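Local atomic coordinates of CheC, inhibitor of MCP methylation / FliN fusion protein (PDB entry 4HYN), a protein that forms part of the bacterial flagellar rotor as FliY and, as a member of the CheC phosphatase family, probably dephosphorylates the chemotaxis regulator CheY-P. Residues L4-I15 with A185-F195; I30-T38 with F167-P175. All coordinates share one frame; numbering follows the deposited sequence.

Contact 1: residues L4-I15 with A185-F195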
loop_
_atom_site.group_PDB
_atom_site.type_symbol
_atom_site.label_atom_id
_atom_site.label_comp_id
_atom_site.label_asym_id
_atom_site.label_seq_id
_atom_site.Cartn_x
_atom_site.Cartn_y
_atom_site.Cartn_z
ATOM N N LEU A 4 8.919 7.164 -15.539
ATOM C CA LEU A 4 8.454 5.776 -15.594
ATOM C C LEU A 4 7.891 5.335 -16.949
ATOM O O LEU A 4 6.939 5.926 -17.449
ATOM C CB LEU A 4 7.403 5.538 -14.502
ATOM C CG LEU A 4 7.827 4.994 -13.134
ATOM C CD1 LEU A 4 9.224 5.436 -12.734
ATOM C CD2 LEU A 4 6.798 5.396 -12.104
ATOM N N THR A 5 8.462 4.274 -17.518
ATOM C CA THR A 5 8.005 3.744 -18.806
ATOM C C THR A 5 6.790 2.850 -18.625
ATOM O O THR A 5 6.482 2.414 -17.515
ATOM C CB THR A 5 9.073 2.868 -19.486
ATOM O OG1 THR A 5 9.254 1.670 -18.724
ATOM C CG2 THR A 5 10.402 3.602 -19.604
ATOM N N PRO A 6 6.071 2.571 -19.720
ATOM C CA PRO A 6 4.897 1.703 -19.596
ATOM C C PRO A 6 5.269 0.325 -19.042
ATOM O O PRO A 6 4.495 -0.272 -18.289
ATOM C CB PRO A 6 4.380 1.645 -21.024
ATOM C CG PRO A 6 4.664 3.048 -21.505
ATOM C CD PRO A 6 6.088 3.245 -21.029
ATOM N N GLU A 7 6.468 -0.154 -19.380
ATOM C CA GLU A 7 6.953 -1.448 -18.888
ATOM C C GLU A 7 7.078 -1.442 -17.371
ATOM O O GLU A 7 6.685 -2.405 -16.707
ATOM C CB GLU A 7 8.311 -1.788 -19.490
ATOM C CG GLU A 7 8.276 -2.146 -20.962
ATOM C CD GLU A 7 9.656 -2.081 -21.604
ATOM O OE1 GLU A 7 10.157 -3.141 -22.048
ATOM O OE2 GLU A 7 10.239 -0.968 -21.668
ATOM N N GLU A 8 7.635 -0.361 -16.827
ATOM C CA GLU A 8 7.806 -0.234 -15.381
ATOM C C GLU A 8 6.457 -0.157 -14.675
ATOM O O GLU A 8 6.284 -0.732 -13.603
ATOM C CB GLU A 8 8.672 0.976 -15.043
ATOM C CG GLU A 8 10.141 0.789 -15.394
ATOM C CD GLU A 8 10.937 2.072 -15.281
ATOM O OE1 GLU A 8 11.883 2.133 -14.464
ATOM O OE2 GLU A 8 10.615 3.024 -16.020
ATOM N N LYS A 9 5.500 0.535 -15.291
ATOM C CA LYS A 9 4.160 0.642 -14.733
ATOM C C LYS A 9 3.472 -0.719 -14.804
ATOM O O LYS A 9 2.707 -1.066 -13.913
ATOM C CB LYS A 9 3.318 1.665 -15.499
ATOM C CG LYS A 9 3.685 3.117 -15.263
ATOM C CD LYS A 9 2.571 4.015 -15.790
ATOM C CE LYS A 9 2.903 5.470 -15.624
ATOM N NZ LYS A 9 4.122 5.805 -16.406
ATOM N N ASP A 10 3.710 -1.467 -15.883
ATOM C CA ASP A 10 3.119 -2.802 -16.029
ATOM C C ASP A 10 3.676 -3.760 -14.968
ATOM O O ASP A 10 2.958 -4.622 -14.466
ATOM C CB ASP A 10 3.359 -3.373 -17.433
ATOM C CG ASP A 10 2.338 -2.877 -18.460
ATOM O OD1 ASP A 10 1.116 -2.971 -18.192
ATOM O OD2 ASP A 10 2.758 -2.414 -19.549
HETATM N N MSE A 11 4.954 -3.607 -14.636
HETATM C CA MSE A 11 5.564 -4.444 -13.614
HETATM C C MSE A 11 4.901 -4.152 -12.267
HETATM O O MSE A 11 4.608 -5.076 -11.504
HETATM C CB MSE A 11 7.065 -4.183 -13.503
HETATM C CG MSE A 11 7.682 -4.824 -12.272
HETATM SE SE MSE A 11 9.383 -4.073 -11.769
HETATM C CE MSE A 11 8.762 -2.409 -11.003
ATOM N N ILE A 12 4.682 -2.864 -11.989
ATOM C CA ILE A 12 4.046 -2.416 -10.753
ATOM C C ILE A 12 2.715 -3.134 -10.560
ATOM O O ILE A 12 2.403 -3.601 -9.463
ATOM C CB ILE A 12 3.749 -0.889 -10.780
ATOM C CG1 ILE A 12 5.040 -0.073 -10.709
ATOM C CG2 ILE A 12 2.815 -0.510 -9.646
ATOM C CD1 ILE A 12 5.914 -0.414 -9.527
ATOM N N GLY A 13 1.926 -3.191 -11.633
ATOM C CA GLY A 13 0.634 -3.844 -11.569
ATOM C C GLY A 13 0.747 -5.340 -11.357
ATOM O O GLY A 13 0.025 -5.922 -10.547
ATOM N N GLU A 14 1.675 -5.960 -12.073
ATOM C CA GLU A 14 1.880 -7.391 -11.981
ATOM C C GLU A 14 2.393 -7.836 -10.617
ATOM O O GLU A 14 1.795 -8.709 -9.988
ATOM C CB GLU A 14 2.779 -7.854 -13.123
ATOM C CG GLU A 14 2.135 -7.597 -14.488
ATOM C CD GLU A 14 3.000 -7.999 -15.669
ATOM O OE1 GLU A 14 2.485 -8.708 -16.558
ATOM O OE2 GLU A 14 4.180 -7.597 -15.723
ATOM N N ILE A 15 3.465 -7.214 -10.134
ATOM C CA ILE A 15 3.998 -7.578 -8.827
ATOM C C ILE A 15 2.995 -7.165 -7.733
ATOM O O ILE A 15 2.892 -7.816 -6.698
ATOM C CB ILE A 15 5.431 -6.983 -8.570
ATOM C CG1 ILE A 15 5.376 -5.485 -8.282
ATOM C CG2 ILE A 15 6.360 -7.259 -9.754
ATOM C CD1 ILE A 15 5.211 -5.157 -6.808
ATOM N N ALA A 185 9.697 6.778 -7.609
ATOM C CA ALA A 185 10.019 6.268 -8.930
ATOM C C ALA A 185 11.433 5.666 -8.853
ATOM O O ALA A 185 11.797 4.784 -9.640
ATOM C CB ALA A 185 9.956 7.382 -9.944
ATOM N N ASP A 186 12.216 6.143 -7.888
ATOM C CA ASP A 186 13.573 5.646 -7.667
ATOM C C ASP A 186 13.520 4.166 -7.306
ATOM O O ASP A 186 14.297 3.368 -7.819
ATOM C CB ASP A 186 14.227 6.393 -6.512
ATOM C CG ASP A 186 15.283 7.359 -6.968
ATOM O OD1 ASP A 186 16.404 7.279 -6.417
ATOM O OD2 ASP A 186 15.000 8.201 -7.852
ATOM N N LEU A 187 12.615 3.832 -6.388
ATOM C CA LEU A 187 12.417 2.463 -5.939
ATOM C C LEU A 187 11.887 1.577 -7.077
ATOM O O LEU A 187 12.288 0.424 -7.202
ATOM C CB LEU A 187 11.420 2.443 -4.787
ATOM C CG LEU A 187 11.504 1.217 -3.883
ATOM C CD1 LEU A 187 12.608 1.443 -2.854
ATOM C CD2 LEU A 187 10.179 0.987 -3.192
ATOM N N VAL A 188 10.979 2.121 -7.889
ATOM C CA VAL A 188 10.396 1.397 -9.019
ATOM C C VAL A 188 11.476 1.007 -10.031
ATOM O O VAL A 188 11.505 -0.134 -10.505
ATOM C CB VAL A 188 9.304 2.238 -9.719
ATOM C CG1 VAL A 188 8.879 1.592 -11.038
ATOM C CG2 VAL A 188 8.113 2.384 -8.806
ATOM N N LYS A 189 12.366 1.954 -10.339
ATOM C CA LYS A 189 13.469 1.722 -11.279
ATOM C C LYS A 189 14.387 0.627 -10.725
ATOM O O LYS A 189 14.902 -0.211 -11.466
ATOM C CB LYS A 189 14.281 3.010 -11.489
ATOM C CG LYS A 189 15.298 2.914 -12.618
ATOM C CD LYS A 189 16.701 3.389 -12.227
ATOM C CE LYS A 189 16.883 4.887 -12.457
ATOM N NZ LYS A 189 18.285 5.344 -12.202
ATOM N N LYS A 190 14.570 0.642 -9.410
ATOM C CA LYS A 190 15.411 -0.332 -8.729
ATOM C C LYS A 190 14.766 -1.722 -8.824
ATOM O O LYS A 190 15.449 -2.708 -9.089
ATOM C CB LYS A 190 15.602 0.072 -7.267
ATOM C CG LYS A 190 17.000 -0.139 -6.724
ATOM C CD LYS A 190 17.431 -1.594 -6.810
ATOM C CE LYS A 190 18.497 -1.778 -7.881
ATOM N NZ LYS A 190 18.677 -3.202 -8.293
HETATM N N MSE A 191 13.454 -1.791 -8.605
HETATM C CA MSE A 191 12.723 -3.052 -8.699
HETATM C C MSE A 191 12.757 -3.567 -10.138
HETATM O O MSE A 191 12.772 -4.765 -10.367
HETATM C CB MSE A 191 11.266 -2.873 -8.273
HETATM C CG MSE A 191 11.049 -2.543 -6.809
HETATM SE SE MSE A 191 9.165 -2.179 -6.478
HETATM C CE MSE A 191 8.459 -3.852 -7.127
ATOM N N TYR A 192 12.783 -2.650 -11.102
ATOM C CA TYR A 192 12.821 -3.016 -12.506
ATOM C C TYR A 192 14.154 -3.653 -12.890
ATOM O O TYR A 192 14.189 -4.518 -13.760
ATOM C CB TYR A 192 12.531 -1.803 -13.396
ATOM C CG TYR A 192 12.185 -2.184 -14.814
ATOM C CD1 TYR A 192 11.061 -2.972 -15.088
ATOM C CD2 TYR A 192 12.999 -1.802 -15.882
ATOM C CE1 TYR A 192 10.759 -3.379 -16.390
ATOM C CE2 TYR A 192 12.705 -2.202 -17.193
ATOM C CZ TYR A 192 11.584 -2.995 -17.436
ATOM O OH TYR A 192 11.306 -3.434 -18.718
ATOM N N GLU A 193 15.247 -3.224 -12.259
ATOM C CA GLU A 193 16.561 -3.795 -12.550
ATOM C C GLU A 193 16.584 -5.254 -12.121
ATOM O O GLU A 193 17.124 -6.099 -12.822
ATOM C CB GLU A 193 17.670 -3.029 -11.827
ATOM C CG GLU A 193 17.969 -1.655 -12.406
ATOM C CD GLU A 193 18.816 -0.780 -11.481
ATOM O OE1 GLU A 193 19.662 -1.317 -10.724
ATOM O OE2 GLU A 193 18.628 0.457 -11.516
ATOM N N TYR A 194 15.996 -5.544 -10.965
ATOM C CA TYR A 194 15.928 -6.912 -10.457
ATOM C C TYR A 194 14.963 -7.741 -11.303
ATOM O O TYR A 194 15.200 -8.922 -11.572
ATOM C CB TYR A 194 15.420 -6.922 -9.018
ATOM C CG TYR A 194 16.432 -6.542 -7.972
ATOM C CD1 TYR A 194 16.189 -5.478 -7.101
ATOM C CD2 TYR A 194 17.616 -7.262 -7.821
ATOM C CE1 TYR A 194 17.094 -5.139 -6.106
ATOM C CE2 TYR A 194 18.532 -6.930 -6.826
ATOM C CZ TYR A 194 18.261 -5.862 -5.971
ATOM O OH TYR A 194 19.158 -5.508 -4.992
ATOM N N PHE A 195 13.860 -7.106 -11.683
ATOM C CA PHE A 195 12.808 -7.726 -12.472
ATOM C C PHE A 195 13.233 -8.102 -13.892
ATOM O O PHE A 195 12.949 -9.206 -14.354
ATOM C CB PHE A 195 11.612 -6.783 -12.527
ATOM C CG PHE A 195 10.377 -7.389 -13.123
ATOM C CD1 PHE A 195 9.558 -8.214 -12.357
ATOM C CD2 PHE A 195 9.991 -7.071 -14.422
ATOM C CE1 PHE A 195 8.372 -8.709 -12.870
ATOM C CE2 PHE A 195 8.807 -7.561 -14.952
ATOM C CZ PHE A 195 7.988 -8.383 -14.172
#

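Contact 2: residues I30-T38 with F167-P175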
loop_
_atom_site.group_PDB
_atom_site.type_symbol
_atom_site.label_atom_id
_atom_site.label_comp_id
_atom_site.label_asym_id
_atom_site.label_seq_id
_atom_site.Cartn_x
_atom_site.Cartn_y
_atom_site.Cartn_z
ATOM N N ILE A 30 -6.869 -15.089 8.359
ATOM C CA ILE A 30 -7.113 -14.563 9.695
ATOM C C ILE A 30 -8.627 -14.436 9.884
ATOM O O ILE A 30 -9.173 -14.800 10.939
ATOM C CB ILE A 30 -6.433 -13.176 9.867
ATOM C CG1 ILE A 30 -4.913 -13.340 9.924
ATOM C CG2 ILE A 30 -6.927 -12.485 11.109
ATOM C CD1 ILE A 30 -4.152 -12.008 10.042
ATOM N N LEU A 31 -9.283 -13.882 8.866
ATOM C CA LEU A 31 -10.734 -13.707 8.858
ATOM C C LEU A 31 -11.323 -14.961 8.207
ATOM O O LEU A 31 -10.581 -15.813 7.709
ATOM C CB LEU A 31 -11.105 -12.462 8.051
ATOM C CG LEU A 31 -10.657 -11.112 8.604
ATOM C CD1 LEU A 31 -9.894 -10.356 7.556
ATOM C CD2 LEU A 31 -11.857 -10.325 8.989
ATOM N N GLY A 32 -12.637 -15.119 8.204
ATOM C CA GLY A 32 -13.166 -16.332 7.589
ATOM C C GLY A 32 -13.802 -16.053 6.248
ATOM O O GLY A 32 -14.648 -16.820 5.788
ATOM N N ARG A 33 -13.381 -14.951 5.630
ATOM C CA ARG A 33 -13.931 -14.501 4.359
ATOM C C ARG A 33 -12.925 -14.483 3.218
ATOM O O ARG A 33 -11.714 -14.300 3.421
ATOM C CB ARG A 33 -14.486 -13.089 4.519
ATOM C CG ARG A 33 -15.593 -12.977 5.536
ATOM C CD ARG A 33 -16.030 -11.546 5.715
ATOM N NE ARG A 33 -16.980 -11.410 6.815
ATOM C CZ ARG A 33 -18.228 -10.980 6.671
ATOM N NH1 ARG A 33 -18.686 -10.656 5.469
ATOM N NH2 ARG A 33 -18.998 -10.805 7.736
ATOM N N ASP A 34 -13.447 -14.677 2.013
ATOM C CA ASP A 34 -12.640 -14.643 0.809
ATOM C C ASP A 34 -12.317 -13.189 0.495
ATOM O O ASP A 34 -13.178 -12.316 0.599
ATOM C CB ASP A 34 -13.388 -15.279 -0.370
ATOM C CG ASP A 34 -13.467 -16.792 -0.269
ATOM O OD1 ASP A 34 -12.552 -17.417 0.319
ATOM O OD2 ASP A 34 -14.447 -17.359 -0.798
ATOM N N ILE A 35 -11.064 -12.924 0.149
ATOM C CA ILE A 35 -10.660 -11.566 -0.167
ATOM C C ILE A 35 -9.832 -11.534 -1.435
ATOM O O ILE A 35 -8.849 -12.259 -1.571
ATOM C CB ILE A 35 -9.873 -10.935 0.996
ATOM C CG1 ILE A 35 -10.741 -10.932 2.258
ATOM C CG2 ILE A 35 -9.452 -9.508 0.637
ATOM C CD1 ILE A 35 -10.004 -10.647 3.522
ATOM N N HIS A 36 -10.261 -10.708 -2.377
ATOM C CA HIS A 36 -9.563 -10.578 -3.640
ATOM C C HIS A 36 -9.084 -9.151 -3.853
ATOM O O HIS A 36 -9.739 -8.192 -3.441
ATOM C CB HIS A 36 -10.465 -11.006 -4.800
ATOM C CG HIS A 36 -9.745 -11.120 -6.110
ATOM N ND1 HIS A 36 -8.442 -11.567 -6.205
ATOM C CD2 HIS A 36 -10.141 -10.838 -7.375
ATOM C CE1 HIS A 36 -8.067 -11.556 -7.473
ATOM N NE2 HIS A 36 -9.079 -11.118 -8.202
ATOM N N ILE A 37 -7.941 -9.014 -4.507
ATOM C CA ILE A 37 -7.382 -7.704 -4.782
ATOM C C ILE A 37 -6.957 -7.544 -6.240
ATOM O O ILE A 37 -6.471 -8.478 -6.870
ATOM C CB ILE A 37 -6.240 -7.368 -3.789
ATOM C CG1 ILE A 37 -6.852 -6.975 -2.439
ATOM C CG2 ILE A 37 -5.374 -6.236 -4.310
ATOM C CD1 ILE A 37 -5.842 -6.609 -1.372
ATOM N N THR A 38 -7.207 -6.357 -6.776
ATOM C CA THR A 38 -6.884 -6.016 -8.156
ATOM C C THR A 38 -6.183 -4.654 -8.173
ATOM O O THR A 38 -6.282 -3.897 -7.215
ATOM C CB THR A 38 -8.194 -6.006 -9.003
ATOM O OG1 THR A 38 -8.463 -7.333 -9.470
ATOM C CG2 THR A 38 -8.126 -5.044 -10.187
ATOM N N PHE A 167 -5.416 0.032 -5.467
ATOM C CA PHE A 167 -5.795 -1.352 -5.212
ATOM C C PHE A 167 -7.289 -1.450 -4.967
ATOM O O PHE A 167 -7.845 -0.677 -4.192
ATOM C CB PHE A 167 -5.064 -1.900 -3.986
ATOM C CG PHE A 167 -3.619 -2.184 -4.222
ATOM C CD1 PHE A 167 -3.231 -3.285 -4.975
ATOM C CD2 PHE A 167 -2.637 -1.345 -3.695
ATOM C CE1 PHE A 167 -1.880 -3.548 -5.201
ATOM C CE2 PHE A 167 -1.288 -1.599 -3.914
ATOM C CZ PHE A 167 -0.906 -2.699 -4.666
ATOM N N GLU A 168 -7.950 -2.370 -5.658
ATOM C CA GLU A 168 -9.374 -2.567 -5.440
ATOM C C GLU A 168 -9.523 -3.830 -4.585
ATOM O O GLU A 168 -8.985 -4.884 -4.929
ATOM C CB GLU A 168 -10.137 -2.726 -6.754
ATOM C CG GLU A 168 -11.639 -2.614 -6.546
ATOM C CD GLU A 168 -12.449 -3.064 -7.739
ATOM O OE1 GLU A 168 -12.730 -2.219 -8.618
ATOM O OE2 GLU A 168 -12.822 -4.260 -7.784
HETATM N N MSE A 169 -10.213 -3.711 -3.455
HETATM C CA MSE A 169 -10.396 -4.849 -2.567
HETATM C C MSE A 169 -11.854 -5.296 -2.430
HETATM O O MSE A 169 -12.761 -4.487 -2.209
HETATM C CB MSE A 169 -9.768 -4.559 -1.198
HETATM C CG MSE A 169 -9.800 -5.728 -0.227
HETATM SE SE MSE A 169 -8.663 -5.468 1.345
HETATM C CE MSE A 169 -9.701 -4.106 2.233
ATOM N N GLU A 170 -12.065 -6.595 -2.616
ATOM C CA GLU A 170 -13.385 -7.196 -2.517
ATOM C C GLU A 170 -13.384 -8.194 -1.372
ATOM O O GLU A 170 -12.655 -9.177 -1.399
ATOM C CB GLU A 170 -13.758 -7.908 -3.824
ATOM C CG GLU A 170 -13.991 -6.972 -5.009
ATOM C CD GLU A 170 -14.228 -7.702 -6.336
ATOM O OE1 GLU A 170 -14.420 -8.942 -6.336
ATOM O OE2 GLU A 170 -14.224 -7.025 -7.392
ATOM N N ILE A 171 -14.147 -7.890 -0.331
ATOM C CA ILE A 171 -14.267 -8.774 0.816
ATOM C C ILE A 171 -15.660 -9.382 0.733
ATOM O O ILE A 171 -16.643 -8.672 0.494
ATOM C CB ILE A 171 -14.103 -8.008 2.143
ATOM C CG1 ILE A 171 -12.702 -7.401 2.221
ATOM C CG2 ILE A 171 -14.332 -8.937 3.323
ATOM C CD1 ILE A 171 -12.447 -6.599 3.484
ATOM N N GLU A 172 -15.732 -10.698 0.915
ATOM C CA GLU A 172 -16.983 -11.439 0.849
ATOM C C GLU A 172 -18.110 -10.838 1.686
ATOM O O GLU A 172 -17.951 -10.589 2.883
ATOM C CB GLU A 172 -16.742 -12.897 1.255
ATOM C CG GLU A 172 -17.933 -13.829 1.022
ATOM C CD GLU A 172 -17.597 -15.299 1.239
ATOM O OE1 GLU A 172 -16.468 -15.615 1.687
ATOM O OE2 GLU A 172 -18.472 -16.147 0.952
ATOM N N GLY A 173 -19.238 -10.588 1.027
ATOM C CA GLY A 173 -20.407 -10.038 1.695
ATOM C C GLY A 173 -20.402 -8.548 1.980
ATOM O O GLY A 173 -21.336 -8.033 2.596
ATOM N N LEU A 174 -19.364 -7.851 1.530
ATOM C CA LEU A 174 -19.250 -6.413 1.750
ATOM C C LEU A 174 -19.009 -5.712 0.418
ATOM O O LEU A 174 -18.580 -6.339 -0.556
ATOM C CB LEU A 174 -18.080 -6.119 2.695
ATOM C CG LEU A 174 -18.066 -6.792 4.074
ATOM C CD1 LEU A 174 -16.739 -6.529 4.760
ATOM C CD2 LEU A 174 -19.221 -6.296 4.933
ATOM N N PRO A 175 -19.329 -4.410 0.343
ATOM C CA PRO A 175 -19.130 -3.639 -0.892
ATOM C C PRO A 175 -17.645 -3.393 -1.205
ATOM O O PRO A 175 -16.819 -3.332 -0.290
ATOM C CB PRO A 175 -19.870 -2.328 -0.597
ATOM C CG PRO A 175 -19.782 -2.205 0.905
ATOM C CD PRO A 175 -20.065 -3.620 1.346
#

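Contact 1: residues L4-I15 with A185-F195
Met11, a selenomethionine, drives into helix 185-195 as a knob among Val188, Met191, Tyr192 and Phe195, and it gives up more surface to the contact than any other residue. With CG anti to the backbone N (chi1 168°), its chain passes across one face of the Phe195 ring, where CG lies 3.7 Å from the ring centroid, a CH-pi contact almost on the normal. The extended chain carries SE to the edge of the Tyr192 ring, 3.9 Å from CD1, a Met-aromatic contact, and the bend at chi3 turns CE to Met191 CB. On the side facing the sheet, Ile12 CD1 meets Val188 CG2 at 3.6 Å and Leu4 CD1 rests on Ala185 CB; toward helix 103-128, Ile15 CD1 meets Met191 CE at 3.5 Å.

The capping bonds at the start of helix 6-15 stay within 4-15. Thr5 and Glu8 form a capping box: Thr5 N donates to Glu8 OE2 (2.9 Å) and Glu8 N to Thr5 OG1. The same glutamate lays its CG over a face of Tyr192.

No hydrogen bond joins the segments. With axes 10.0 Å apart, they cross nearly at right angles (83°), with one knob-into-hole contact at Met11, between the first and last helices of a CheC-like domain.

Contact 2: residues I30-T38 with F167-P175
Strands 35-38 and 167-171 run antiparallel in regular register, with His36-Glu170 and Thr38-Glu168 as hydrogen-bonded pairs and Ile35-Ile171 and Ile37-Met169 as non-hydrogen-bonded ones. Both hydrogen-bonded pairs are doubly linked, Glu170 N reaching His36 O at 2.9 Å, and the pattern persists past the strand ends, where Glu172 N donates to Asp34 O.

Ile35, Ile37, Met169 and Ile171 share the face that packs on helix 6-30 and helix 79-89. Ile35 and Ile171 lie alongside each other, CG1 to CG1 at 4.0 Å, and Ile37 CG2 touches Phe167 CD1 at 3.7 Å. Met169 CG sits between the two isoleucines of the neighbouring strand, 3.9 Å from both Ile35 CG2 and Ile37 CG1.

Beyond the strands, Arg33 stretches from CG to NE past Ile171 CG2, bringing NH1 within 2.7 Å of Glu172 O; the acceptor lies in the guanidinium plane. This carbonyl belongs to the type II turn Ile171-Leu174. Replacing Arg33 with an alanine removes this donor, and Glu172 O would probably lose its mate and the turn be freer to shift. Glu172, its CG anti to the backbone N (chi1 -171°), accepts Asp34 N through the anti lone pair of OE1 (3.2 Å).

That carboxylate also lies 3.6 Å from Asp34, OE1 to OD2, which might raise the proton affinity of one slightly, an effect that solvent and the bond from Asp34 N are likely to soften. Each bond tying the turn to 30-38 has a main-chain group on at least one side, and none is a salt bridge.

How the contacts relate
Contact 1 and contact 2 use two ends of one continuous piece of chain: helix 6-30 opens within 4-15 and closes at the start of 30-38, which then enters strand 35-46. Their centres are 26 Å apart and the two do not touch. Contact 1 is mostly buried and relies on shape, with interlocked apolar side chains and no hydrogen bond between its helices. Contact 2 is only partly buried, at an outermost strand of the six-stranded sheet, and relies on directional backbone bonds, with an apolar face toward the helices and polar residues, two of them glutamates, on the other. Strand 161-171 bridges the two places, supplying Ala163 and Val165 beside contact 1 and residues 167-171 to contact 2.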